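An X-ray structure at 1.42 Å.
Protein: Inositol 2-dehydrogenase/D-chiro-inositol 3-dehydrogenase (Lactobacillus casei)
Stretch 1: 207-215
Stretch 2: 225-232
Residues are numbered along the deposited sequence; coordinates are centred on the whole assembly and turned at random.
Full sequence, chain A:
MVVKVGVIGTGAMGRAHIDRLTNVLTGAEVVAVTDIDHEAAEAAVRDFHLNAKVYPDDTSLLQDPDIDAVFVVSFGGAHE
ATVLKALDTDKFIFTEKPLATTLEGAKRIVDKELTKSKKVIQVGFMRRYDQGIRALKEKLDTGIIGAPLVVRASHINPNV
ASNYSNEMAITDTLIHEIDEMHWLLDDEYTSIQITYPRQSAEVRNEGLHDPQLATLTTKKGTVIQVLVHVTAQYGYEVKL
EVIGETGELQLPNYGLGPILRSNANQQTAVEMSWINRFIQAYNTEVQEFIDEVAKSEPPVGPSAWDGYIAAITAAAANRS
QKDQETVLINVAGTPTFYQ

Stretch 1 207-215: GLHDPQLAT
Stretch 2, residues 225-232: QVLVHVTA

Two neighbouring antiparallel strands form this contact, and the carboxylate of Asp 210 extends it by capturing the backbone just past the end of the second strand. Strand 212-215 and strand 225-229 approach to 4.8 Å, with 159° between their N-to-C directions. Gln 212 pairs with Val 228, Leu 213 with Leu 227, Ala 214 with Val 226 and Thr 215 with Gln 225. CA-CA distances in these pairs run from 4.7 to 5.1 Å. Strand phi/psi values stay extended, near -110/125 for most residues.

Two pairs are doubly hydrogen-bonded. Gln 212 N to Val 228 O and Val 228 N to Gln 212 O are both 2.9 Å. Ala 214 N to Val 226 O is 2.9 Å, and Val 226 N to Ala 214 O is 2.8 Å. All four are nearly straight.

Side chains alternate between the faces. Gln 212, Ala 214, Val 226 and Val 228 share one; Ala 214 CB lies 4.2 Å from Val 226 CB. Both valines have chi1 t. Gln 212 (m, t) turns its end away, and its NE2 donates to His 209 O at 2.9 Å. On the other face Leu 213 (m, t) meets Leu 227 (t, p), CD2 to CD1 at 3.9 Å. Thr 215 OG1 (chi1 m) and Gln 225 NE2 share a water, at 3.1 and 2.8 Å respectively.

Before the strand, Pro 211 follows a cis peptide bond. Its CB is 4.0 Å from Leu 227 CD1. Asp 210 (phi/psi -152/128, chi1 t) points toward stretch 2. Its OD1 accepts from Val 230 N at 2.9 Å. Its OD2 accepts from Thr 231 OG1 (chi1 p) at 2.6 Å and, weakly, from Thr 231 N at 3.0 Å. OD2 of Asp 210 also meets the His 229 ring edge, 3.3 Å from CD2.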

ATOM      1  N   GLY A 207       9.350 -11.242  35.950  1.00 20.30           N
ATOM      2  CA  GLY A 207      10.398 -10.267  35.790  1.00 20.58           C
ATOM      3  C   GLY A 207      10.477  -9.602  34.425  1.00 18.26           C
ATOM      4  O   GLY A 207      11.178  -8.677  34.259  1.00 19.33           O
ATOM      5  N   LEU A 208       9.743 -10.126  33.474  1.00 20.16           N
ATOM      6  CA  LEU A 208       9.758  -9.588  32.125  1.00 18.98           C
ATOM      7  C   LEU A 208       8.925  -8.362  31.985  1.00 17.25           C
ATOM      8  O   LEU A 208       7.754  -8.375  32.257  1.00 19.82           O
ATOM      9  CB  LEU A 208       9.252 -10.635  31.163  1.00 17.55           C
ATOM     10  CG  LEU A 208       9.099 -10.189  29.718  1.00 16.85           C
ATOM     11  CD1 LEU A 208      10.449  -9.785  29.203  1.00 16.92           C
ATOM     12  CD2 LEU A 208       8.475 -11.301  28.886  1.00 20.02           C
ATOM     13  N   HIS A 209       9.573  -7.291  31.577  1.00 16.33           N
ATOM     14  CA  HIS A 209       8.887  -6.085  31.189  1.00 15.68           C
ATOM     15  C   HIS A 209       8.652  -6.129  29.696  1.00 19.13           C
ATOM     16  O   HIS A 209       9.547  -6.408  28.953  1.00 17.64           O
ATOM     17  CB  HIS A 209       9.726  -4.870  31.487  1.00 17.49           C
ATOM     18  CG  HIS A 209       9.968  -4.649  32.937  1.00 19.19           C
ATOM     19  ND1 HIS A 209       9.169  -3.840  33.707  1.00 21.67           N
ATOM     20  CD2 HIS A 209      10.924  -5.130  33.758  1.00 21.58           C
ATOM     21  CE1 HIS A 209       9.635  -3.821  34.942  1.00 20.33           C
ATOM     22  NE2 HIS A 209      10.698  -4.597  35.001  1.00 23.18           N
ATOM     23  N   ASP A 210       7.422  -5.867  29.308  1.00 16.56           N
ATOM     24  CA  ASP A 210       7.037  -5.799  27.923  1.00 15.91           C
ATOM     25  C   ASP A 210       5.854  -4.868  27.774  1.00 17.39           C
ATOM     26  O   ASP A 210       4.875  -5.022  28.418  1.00 18.06           O
ATOM     27  CB  ASP A 210       6.671  -7.175  27.421  1.00 17.88           C
ATOM     28  CG  ASP A 210       6.583  -7.256  25.902  1.00 19.72           C
ATOM     29  OD1 ASP A 210       7.520  -6.841  25.237  1.00 17.85           O
ATOM     30  OD2 ASP A 210       5.592  -7.750  25.432  1.00 17.84           O
ATOM     31  N   PRO A 211       5.964  -3.905  26.875  1.00 16.19           N
ATOM     32  CA  PRO A 211       7.056  -3.653  25.953  1.00 16.63           C
ATOM     33  C   PRO A 211       8.230  -2.939  26.555  1.00 15.30           C
ATOM     34  O   PRO A 211       8.169  -2.585  27.683  1.00 17.05           O
ATOM     35  CB  PRO A 211       6.385  -2.803  24.867  1.00 14.16           C
ATOM     36  CG  PRO A 211       5.324  -2.203  25.473  1.00 19.58           C
ATOM     37  CD  PRO A 211       4.787  -3.154  26.502  1.00 17.23           C
ATOM     38  N   GLN A 212       9.289  -2.757  25.785  1.00 14.74           N
ATOM     39  CA  GLN A 212      10.437  -1.965  26.185  1.00 14.94           C
ATOM     40  C   GLN A 212      10.772  -0.972  25.089  1.00 15.82           C
ATOM     41  O   GLN A 212      10.617  -1.274  23.932  1.00 15.98           O
ATOM     42  CB  GLN A 212      11.656  -2.830  26.509  1.00 16.53           C
ATOM     43  CG  GLN A 212      11.396  -3.773  27.633  1.00 16.71           C
ATOM     44  CD  GLN A 212      12.585  -4.519  28.128  1.00 16.20           C
ATOM     45  OE1 GLN A 212      13.688  -4.076  28.038  1.00 18.60           O
ATOM     46  NE2 GLN A 212      12.332  -5.667  28.677  1.00 18.09           N
ATOM     47  N   LEU A 213      11.189   0.210  25.469  1.00 14.94           N
ATOM     48  CA  LEU A 213      11.615   1.202  24.524  1.00 15.51           C
ATOM     49  C   LEU A 213      13.100   1.408  24.681  1.00 18.12           C
ATOM     50  O   LEU A 213      13.550   1.656  25.764  1.00 19.95           O
ATOM     51  CB  LEU A 213      10.893   2.492  24.776  1.00 15.73           C
ATOM     52  CG  LEU A 213       9.373   2.460  24.566  1.00 15.08           C
ATOM     53  CD1 LEU A 213       8.734   3.694  25.089  1.00 17.60           C
ATOM     54  CD2 LEU A 213       9.051   2.297  23.113  1.00 18.01           C
ATOM     55  N   ALA A 214      13.847   1.269  23.591  1.00 16.57           N
ATOM     56  CA  ALA A 214      15.280   1.463  23.593  1.00 16.00           C
ATOM     57  C   ALA A 214      15.644   2.679  22.785  1.00 18.19           C
ATOM     58  O   ALA A 214      15.269   2.777  21.652  1.00 18.61           O
ATOM     59  CB  ALA A 214      15.973   0.248  23.036  1.00 17.95           C
ATOM     60  N   THR A 215      16.340   3.609  23.402  1.00 15.61           N
ATOM     61  CA  THR A 215      16.833   4.776  22.728  1.00 16.36           C
ATOM     62  C   THR A 215      18.354   4.763  22.695  1.00 15.82           C
ATOM     63  O   THR A 215      18.992   4.657  23.704  1.00 17.62           O
ATOM     64  CB  THR A 215      16.358   6.075  23.375  1.00 17.86           C
ATOM     65  OG1 THR A 215      14.937   6.116  23.388  1.00 22.94           O
ATOM     66  CG2 THR A 215      16.846   7.229  22.633  1.00 18.70           C
ATOM     67  N   GLN A 225      15.184   5.082  17.998  1.00 14.58           N
ATOM     68  CA  GLN A 225      14.108   4.658  18.856  1.00 13.84           C
ATOM     69  C   GLN A 225      13.591   3.291  18.460  1.00 13.45           C
ATOM     70  O   GLN A 225      12.976   3.159  17.443  1.00 14.50           O
ATOM     71  CB  GLN A 225      12.961   5.661  18.815  1.00 13.53           C
ATOM     72  CG  GLN A 225      13.307   7.034  19.299  1.00 15.31           C
ATOM     73  CD  GLN A 225      12.165   7.981  19.262  1.00 19.58           C
ATOM     74  OE1 GLN A 225      11.398   7.971  18.372  1.00 21.66           O
ATOM     75  NE2 GLN A 225      12.056   8.786  20.251  1.00 17.80           N
ATOM     76  N   VAL A 226      13.836   2.294  19.287  1.00 14.06           N
ATOM     77  CA  VAL A 226      13.381   0.948  19.023  1.00 14.48           C
ATOM     78  C   VAL A 226      12.272   0.537  19.990  1.00 14.83           C
ATOM     79  O   VAL A 226      12.407   0.693  21.154  1.00 16.49           O
ATOM     80  CB  VAL A 226      14.509  -0.091  19.133  1.00 14.70           C
ATOM     81  CG1 VAL A 226      14.053  -1.421  18.627  1.00 14.81           C
ATOM     82  CG2 VAL A 226      15.684   0.311  18.365  1.00 15.67           C
ATOM     83  N   LEU A 227      11.174   0.054  19.435  1.00 13.14           N
ATOM     84  CA  LEU A 227      10.124  -0.607  20.180  1.00 13.53           C
ATOM     85  C   LEU A 227      10.354  -2.094  20.182  1.00 14.75           C
ATOM     86  O   LEU A 227      10.409  -2.704  19.152  1.00 13.97           O
ATOM     87  CB  LEU A 227       8.764  -0.328  19.551  1.00 16.50           C
ATOM     88  CG  LEU A 227       7.571  -1.120  20.094  1.00 13.54           C
ATOM     89  CD1 LEU A 227       7.316  -0.799  21.565  1.00 16.04           C
ATOM     90  CD2 LEU A 227       6.379  -0.816  19.267  1.00 18.67           C
ATOM     91  N   VAL A 228      10.511  -2.656  21.374  1.00 15.43           N
ATOM     92  CA  VAL A 228      10.609  -4.088  21.552  1.00 14.34           C
ATOM     93  C   VAL A 228       9.307  -4.559  22.196  1.00 14.21           C
ATOM     94  O   VAL A 228       8.954  -4.102  23.209  1.00 15.68           O
ATOM     95  CB  VAL A 228      11.824  -4.470  22.418  1.00 16.52           C
ATOM     96  CG1 VAL A 228      11.821  -5.933  22.750  1.00 18.29           C
ATOM     97  CG2 VAL A 228      13.092  -4.099  21.746  1.00 17.11           C
ATOM     98  N   HIS A 229       8.607  -5.443  21.522  1.00 14.23           N
ATOM     99  CA  HIS A 229       7.304  -5.890  21.956  1.00 14.51           C
ATOM    100  C   HIS A 229       7.158  -7.350  21.640  1.00 13.54           C
ATOM    101  O   HIS A 229       6.863  -7.705  20.557  1.00 14.95           O
ATOM    102  CB  HIS A 229       6.187  -5.087  21.270  1.00 13.08           C
ATOM    103  CG  HIS A 229       4.833  -5.296  21.861  1.00 13.48           C
ATOM    104  ND1 HIS A 229       3.689  -4.836  21.273  1.00 15.33           N
ATOM    105  CD2 HIS A 229       4.446  -5.927  22.987  1.00 14.70           C
ATOM    106  CE1 HIS A 229       2.656  -5.173  22.010  1.00 13.68           C
ATOM    107  NE2 HIS A 229       3.086  -5.824  23.063  1.00 14.24           N
ATOM    108  N   VAL A 230       7.347  -8.190  22.645  1.00 13.80           N
ATOM    109  CA  VAL A 230       7.494  -9.620  22.433  1.00 15.36           C
ATOM    110  C   VAL A 230       6.283 -10.482  22.807  1.00 16.52           C
ATOM    111  O   VAL A 230       6.293 -11.661  22.612  1.00 16.12           O
ATOM    112  CB  VAL A 230       8.787 -10.175  23.098  1.00 16.72           C
ATOM    113  CG1 VAL A 230       9.999  -9.462  22.591  1.00 16.60           C
ATOM    114  CG2 VAL A 230       8.709 -10.100  24.590  1.00 19.12           C
ATOM    115  N   THR A 231       5.244  -9.844  23.305  1.00 14.00           N
ATOM    116  CA  THR A 231       3.973 -10.492  23.557  1.00 15.88           C
ATOM    117  C   THR A 231       2.836  -9.847  22.757  1.00 16.25           C
ATOM    118  O   THR A 231       1.724  -9.808  23.176  1.00 15.70           O
ATOM    119  CB  THR A 231       3.586 -10.501  25.067  1.00 17.05           C
ATOM    120  OG1 THR A 231       3.405  -9.178  25.535  1.00 18.62           O
ATOM    121  CG2 THR A 231       4.635 -11.152  25.905  1.00 17.16           C
ATOM    122  N   ALA A 232       3.183  -9.369  21.584  1.00 15.28           N
ATOM    123  CA  ALA A 232       2.313  -8.575  20.764  1.00 15.82           C
ATOM    124  C   ALA A 232       1.106  -9.267  20.178  1.00 15.05           C
ATOM    125  O   ALA A 232       0.244  -8.620  19.696  1.00 14.35           O
ATOM    126  CB  ALA A 232       3.129  -7.959  19.642  1.00 13.30           C
TER
HETATM  127  O   HOH W   1      13.506   8.773  22.703  1.00 31.33           O